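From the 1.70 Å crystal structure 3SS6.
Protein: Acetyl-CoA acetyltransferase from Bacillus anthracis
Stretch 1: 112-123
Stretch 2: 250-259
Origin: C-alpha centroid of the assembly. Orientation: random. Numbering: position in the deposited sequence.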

# COMPACT_ATOMS: atom_id res chain seq x y z
N VAL A 112 -0.99 37.68 23.13
CA VAL A 112 -0.07 37.52 22.00
C VAL A 112 -0.37 36.18 21.31
O VAL A 112 -0.40 35.14 21.97
CB VAL A 112 1.41 37.49 22.48
CG1 VAL A 112 2.36 37.25 21.31
CG2 VAL A 112 1.77 38.80 23.17
N VAL A 113 -0.61 36.21 20.01
CA VAL A 113 -0.83 34.97 19.26
C VAL A 113 0.04 34.95 18.02
O VAL A 113 0.18 35.97 17.34
CB VAL A 113 -2.30 34.83 18.82
CG1 VAL A 113 -2.52 33.50 18.06
CG2 VAL A 113 -3.22 34.92 20.02
N VAL A 114 0.65 33.80 17.73
CA VAL A 114 1.40 33.60 16.50
C VAL A 114 0.50 32.78 15.57
O VAL A 114 0.04 31.71 15.94
CB VAL A 114 2.71 32.86 16.76
CG1 VAL A 114 3.44 32.59 15.46
CG2 VAL A 114 3.61 33.70 17.69
N ALA A 115 0.22 33.30 14.39
CA ALA A 115 -0.79 32.66 13.55
C ALA A 115 -0.42 32.73 12.10
O ALA A 115 0.19 33.69 11.65
CB ALA A 115 -2.16 33.31 13.77
N GLY A 116 -0.81 31.71 11.35
CA GLY A 116 -0.55 31.70 9.93
C GLY A 116 -0.94 30.35 9.36
O GLY A 116 -1.95 29.76 9.77
N GLY A 117 -0.15 29.87 8.42
CA GLY A 117 -0.51 28.63 7.75
C GLY A 117 0.69 27.96 7.12
O GLY A 117 1.76 28.56 6.97
N VAL A 118 0.51 26.69 6.78
CA VAL A 118 1.58 25.88 6.20
C VAL A 118 0.97 24.83 5.28
O VAL A 118 -0.16 24.36 5.51
CB VAL A 118 2.44 25.21 7.30
CG1 VAL A 118 1.56 24.31 8.19
CG2 VAL A 118 3.59 24.37 6.68
N GLU A 119 1.70 24.48 4.23
CA GLU A 119 1.36 23.31 3.44
C GLU A 119 2.63 22.75 2.88
O GLU A 119 3.46 23.49 2.32
CB GLU A 119 0.40 23.64 2.28
CG GLU A 119 -0.45 22.42 1.83
CD GLU A 119 -1.54 22.09 2.86
OE1 GLU A 119 -2.32 23.00 3.23
OE2 GLU A 119 -1.60 20.94 3.34
N ALA A 120 2.80 21.44 3.05
CA ALA A 120 3.92 20.71 2.46
C ALA A 120 3.28 19.71 1.52
O ALA A 120 3.03 18.55 1.89
CB ALA A 120 4.73 20.02 3.55
N MET A 121 2.98 20.15 0.31
CA MET A 121 2.24 19.30 -0.62
C MET A 121 3.15 18.19 -1.14
O MET A 121 2.71 17.05 -1.27
CB MET A 121 1.61 20.13 -1.74
CG MET A 121 0.65 21.18 -1.18
SD MET A 121 -0.22 22.22 -2.37
CE MET A 121 -1.52 21.08 -2.92
N SER A 122 4.42 18.51 -1.40
CA SER A 122 5.37 17.55 -1.96
C SER A 122 5.55 16.31 -1.09
O SER A 122 5.80 15.22 -1.60
CB SER A 122 6.74 18.20 -2.18
OG SER A 122 6.69 19.28 -3.10
N SER A 123 5.47 16.48 0.23
CA SER A 123 5.72 15.36 1.16
C SER A 123 4.43 14.70 1.64
O SER A 123 4.45 13.81 2.52
CB SER A 123 6.56 15.84 2.35
OG SER A 123 5.88 16.88 3.04
N GLY A 250 0.02 26.55 -9.11
CA GLY A 250 0.70 25.27 -8.98
C GLY A 250 0.33 24.51 -7.72
O GLY A 250 -0.52 24.95 -6.92
N LEU A 251 0.98 23.37 -7.57
CA LEU A 251 1.02 22.63 -6.32
C LEU A 251 2.34 23.05 -5.68
O LEU A 251 3.38 23.03 -6.35
CB LEU A 251 1.01 21.13 -6.59
CG LEU A 251 -0.14 20.58 -7.44
CD1 LEU A 251 0.00 19.07 -7.68
CD2 LEU A 251 -1.48 20.90 -6.81
N ASN A 252 2.30 23.47 -4.43
CA ASN A 252 3.47 24.15 -3.85
C ASN A 252 3.62 23.93 -2.36
O ASN A 252 2.70 23.46 -1.69
CB ASN A 252 3.38 25.66 -4.12
CG ASN A 252 3.47 25.99 -5.59
OD1 ASN A 252 4.57 26.17 -6.15
ND2 ASN A 252 2.32 26.09 -6.24
N ASP A 253 4.80 24.29 -1.84
CA ASP A 253 5.12 24.12 -0.42
C ASP A 253 5.48 25.47 0.18
O ASP A 253 6.22 26.24 -0.42
CB ASP A 253 6.33 23.18 -0.26
CG ASP A 253 6.16 21.86 -0.99
OD1 ASP A 253 5.03 21.33 -1.02
OD2 ASP A 253 7.15 21.34 -1.56
N GLY A 254 4.99 25.76 1.38
CA GLY A 254 5.37 27.02 2.00
C GLY A 254 4.76 27.21 3.37
O GLY A 254 3.79 26.56 3.70
N SER A 255 5.34 28.10 4.17
CA SER A 255 4.71 28.50 5.42
C SER A 255 4.73 30.02 5.54
O SER A 255 5.52 30.70 4.86
CB SER A 255 5.43 27.86 6.62
OG SER A 255 6.79 28.28 6.66
N ALA A 256 3.85 30.55 6.39
CA ALA A 256 3.79 32.00 6.59
C ALA A 256 3.17 32.28 7.95
O ALA A 256 2.19 31.64 8.33
CB ALA A 256 2.97 32.66 5.48
N VAL A 257 3.73 33.25 8.67
CA VAL A 257 3.40 33.43 10.08
C VAL A 257 3.35 34.92 10.41
O VAL A 257 4.19 35.68 9.94
CB VAL A 257 4.50 32.77 10.96
CG1 VAL A 257 4.28 33.04 12.41
CG2 VAL A 257 4.54 31.24 10.72
N LEU A 258 2.34 35.34 11.18
CA LEU A 258 2.29 36.70 11.71
C LEU A 258 2.37 36.63 13.23
O LEU A 258 1.93 35.65 13.84
CB LEU A 258 0.96 37.37 11.34
CG LEU A 258 0.71 37.86 9.92
CD1 LEU A 258 0.79 36.71 8.92
CD2 LEU A 258 -0.67 38.51 9.90
N VAL A 259 2.90 37.68 13.85
CA VAL A 259 2.76 37.84 15.29
C VAL A 259 1.70 38.91 15.52
O VAL A 259 1.81 40.02 14.98
CB VAL A 259 4.09 38.26 15.98
CG1 VAL A 259 3.86 38.51 17.47
CG2 VAL A 259 5.18 37.19 15.76

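The two stretches run as neighbouring antiparallel strands: the N-to-C directions of the first strand and 252-259 differ by 161°, and the axes approach to 4.5 Å. The register follows from three hydrogen-bonded pairs. Ala115 N donates to Leu258 O (3.0 Å) and Leu258 N to Ala115 O (2.8 Å), with N-H...O angles of 165° and 172°. Gly117 N to Ala256 O and Ala256 N to Gly117 O are both 2.9 Å; Glu119 N to Gly254 O is 3.0 Å and Gly254 N to Glu119 O 2.9 Å. CA-CA separations alternate accordingly: Ala115 CA to Leu258 CA is 5.4 Å, Gly117 CA to Ala256 CA 5.6 Å and Glu119 CA to Gly254 CA 5.7 Å, whereas at the two non-hydrogen-bonded pairs between them Gly116 CA to Val257 CA is 4.3 Å and Val118 CA to Ser255 CA 4.2 Å; at the flanking pair Val114 CA to Val259 CA is 4.6 Å. At the narrow positions CA-H groups also face carbonyls, as in Gly116 CA to Ala256 O (3.2 Å) and Val118 CA to Gly254 O (3.4 Å).

Gly116 is consistent with this close spacing. At its phi/psi of 173/-142, a CB built on Gly116 would point toward the partner strand, 1.9 Å from Ala256 O and 2.9 Å from Val257 CA, so a side chain on this backbone would clash with both. Gly117 is different: a CB there would lie on the sheet face that carries Ala115 and Leu258, 4.9 Å from Ala256 O, and this contact offers no steric reason for its absence.

On the other face, Val114 and Val259 form a non-hydrogen-bonded pair and share the t rotamer, with chi1 of 176° in each. Val114 CG2 lies 4.3 Å from Val259 CG2, while Val114 CG1 reaches Val257 CG1 at 3.2 Å, a tight approach for two methyl groups. Val257 is also t (175°), and its CA-to-CB bond points sideways. Further along this face, Val118 adopts p (59°), which places Val118 CG2 3.9 Å from Ser255 CB. Ser255 is p as well (60°), and its OG is hydrogen-bonded elsewhere in the structure. Glu119 starts on the opposite face, but with chi1 of -155° and chi2 of 73° its end leads away from the partner strand; both carboxylate oxygens are satisfied elsewhere.

Beyond the ladder, Asp253 holds Met121 and Ser122. With chi1 of -52° (m) and chi2 of -38°, its carboxylate comes nearer to stretch 1 than its CA-to-CB direction alone would suggest. Asp253 OD1 accepts from Ser122 N at 2.9 Å with a nearly straight angle of 169°, and from Met121 N at 2.7 Å in a weak bond, since the angle there is only 119°. Asp253 OD2 accepts from Ser122 OG at 2.6 Å, the serine being m (-61°). The acidic side chain thus binds two successive backbone amides and a hydroxyl.

Met121, at m, t, p (-60°, -178°, 79°), extends along the start of stretch 2. Met121 SD accepts a weak hydrogen bond from Asn252 N (3.5 Å, 161°), and Met121 CE packs 3.9 Å from Leu251 CD2. Met121 CG lies 3.1 Å from Asn252 O, a buried carbonyl with no polar partner in the model.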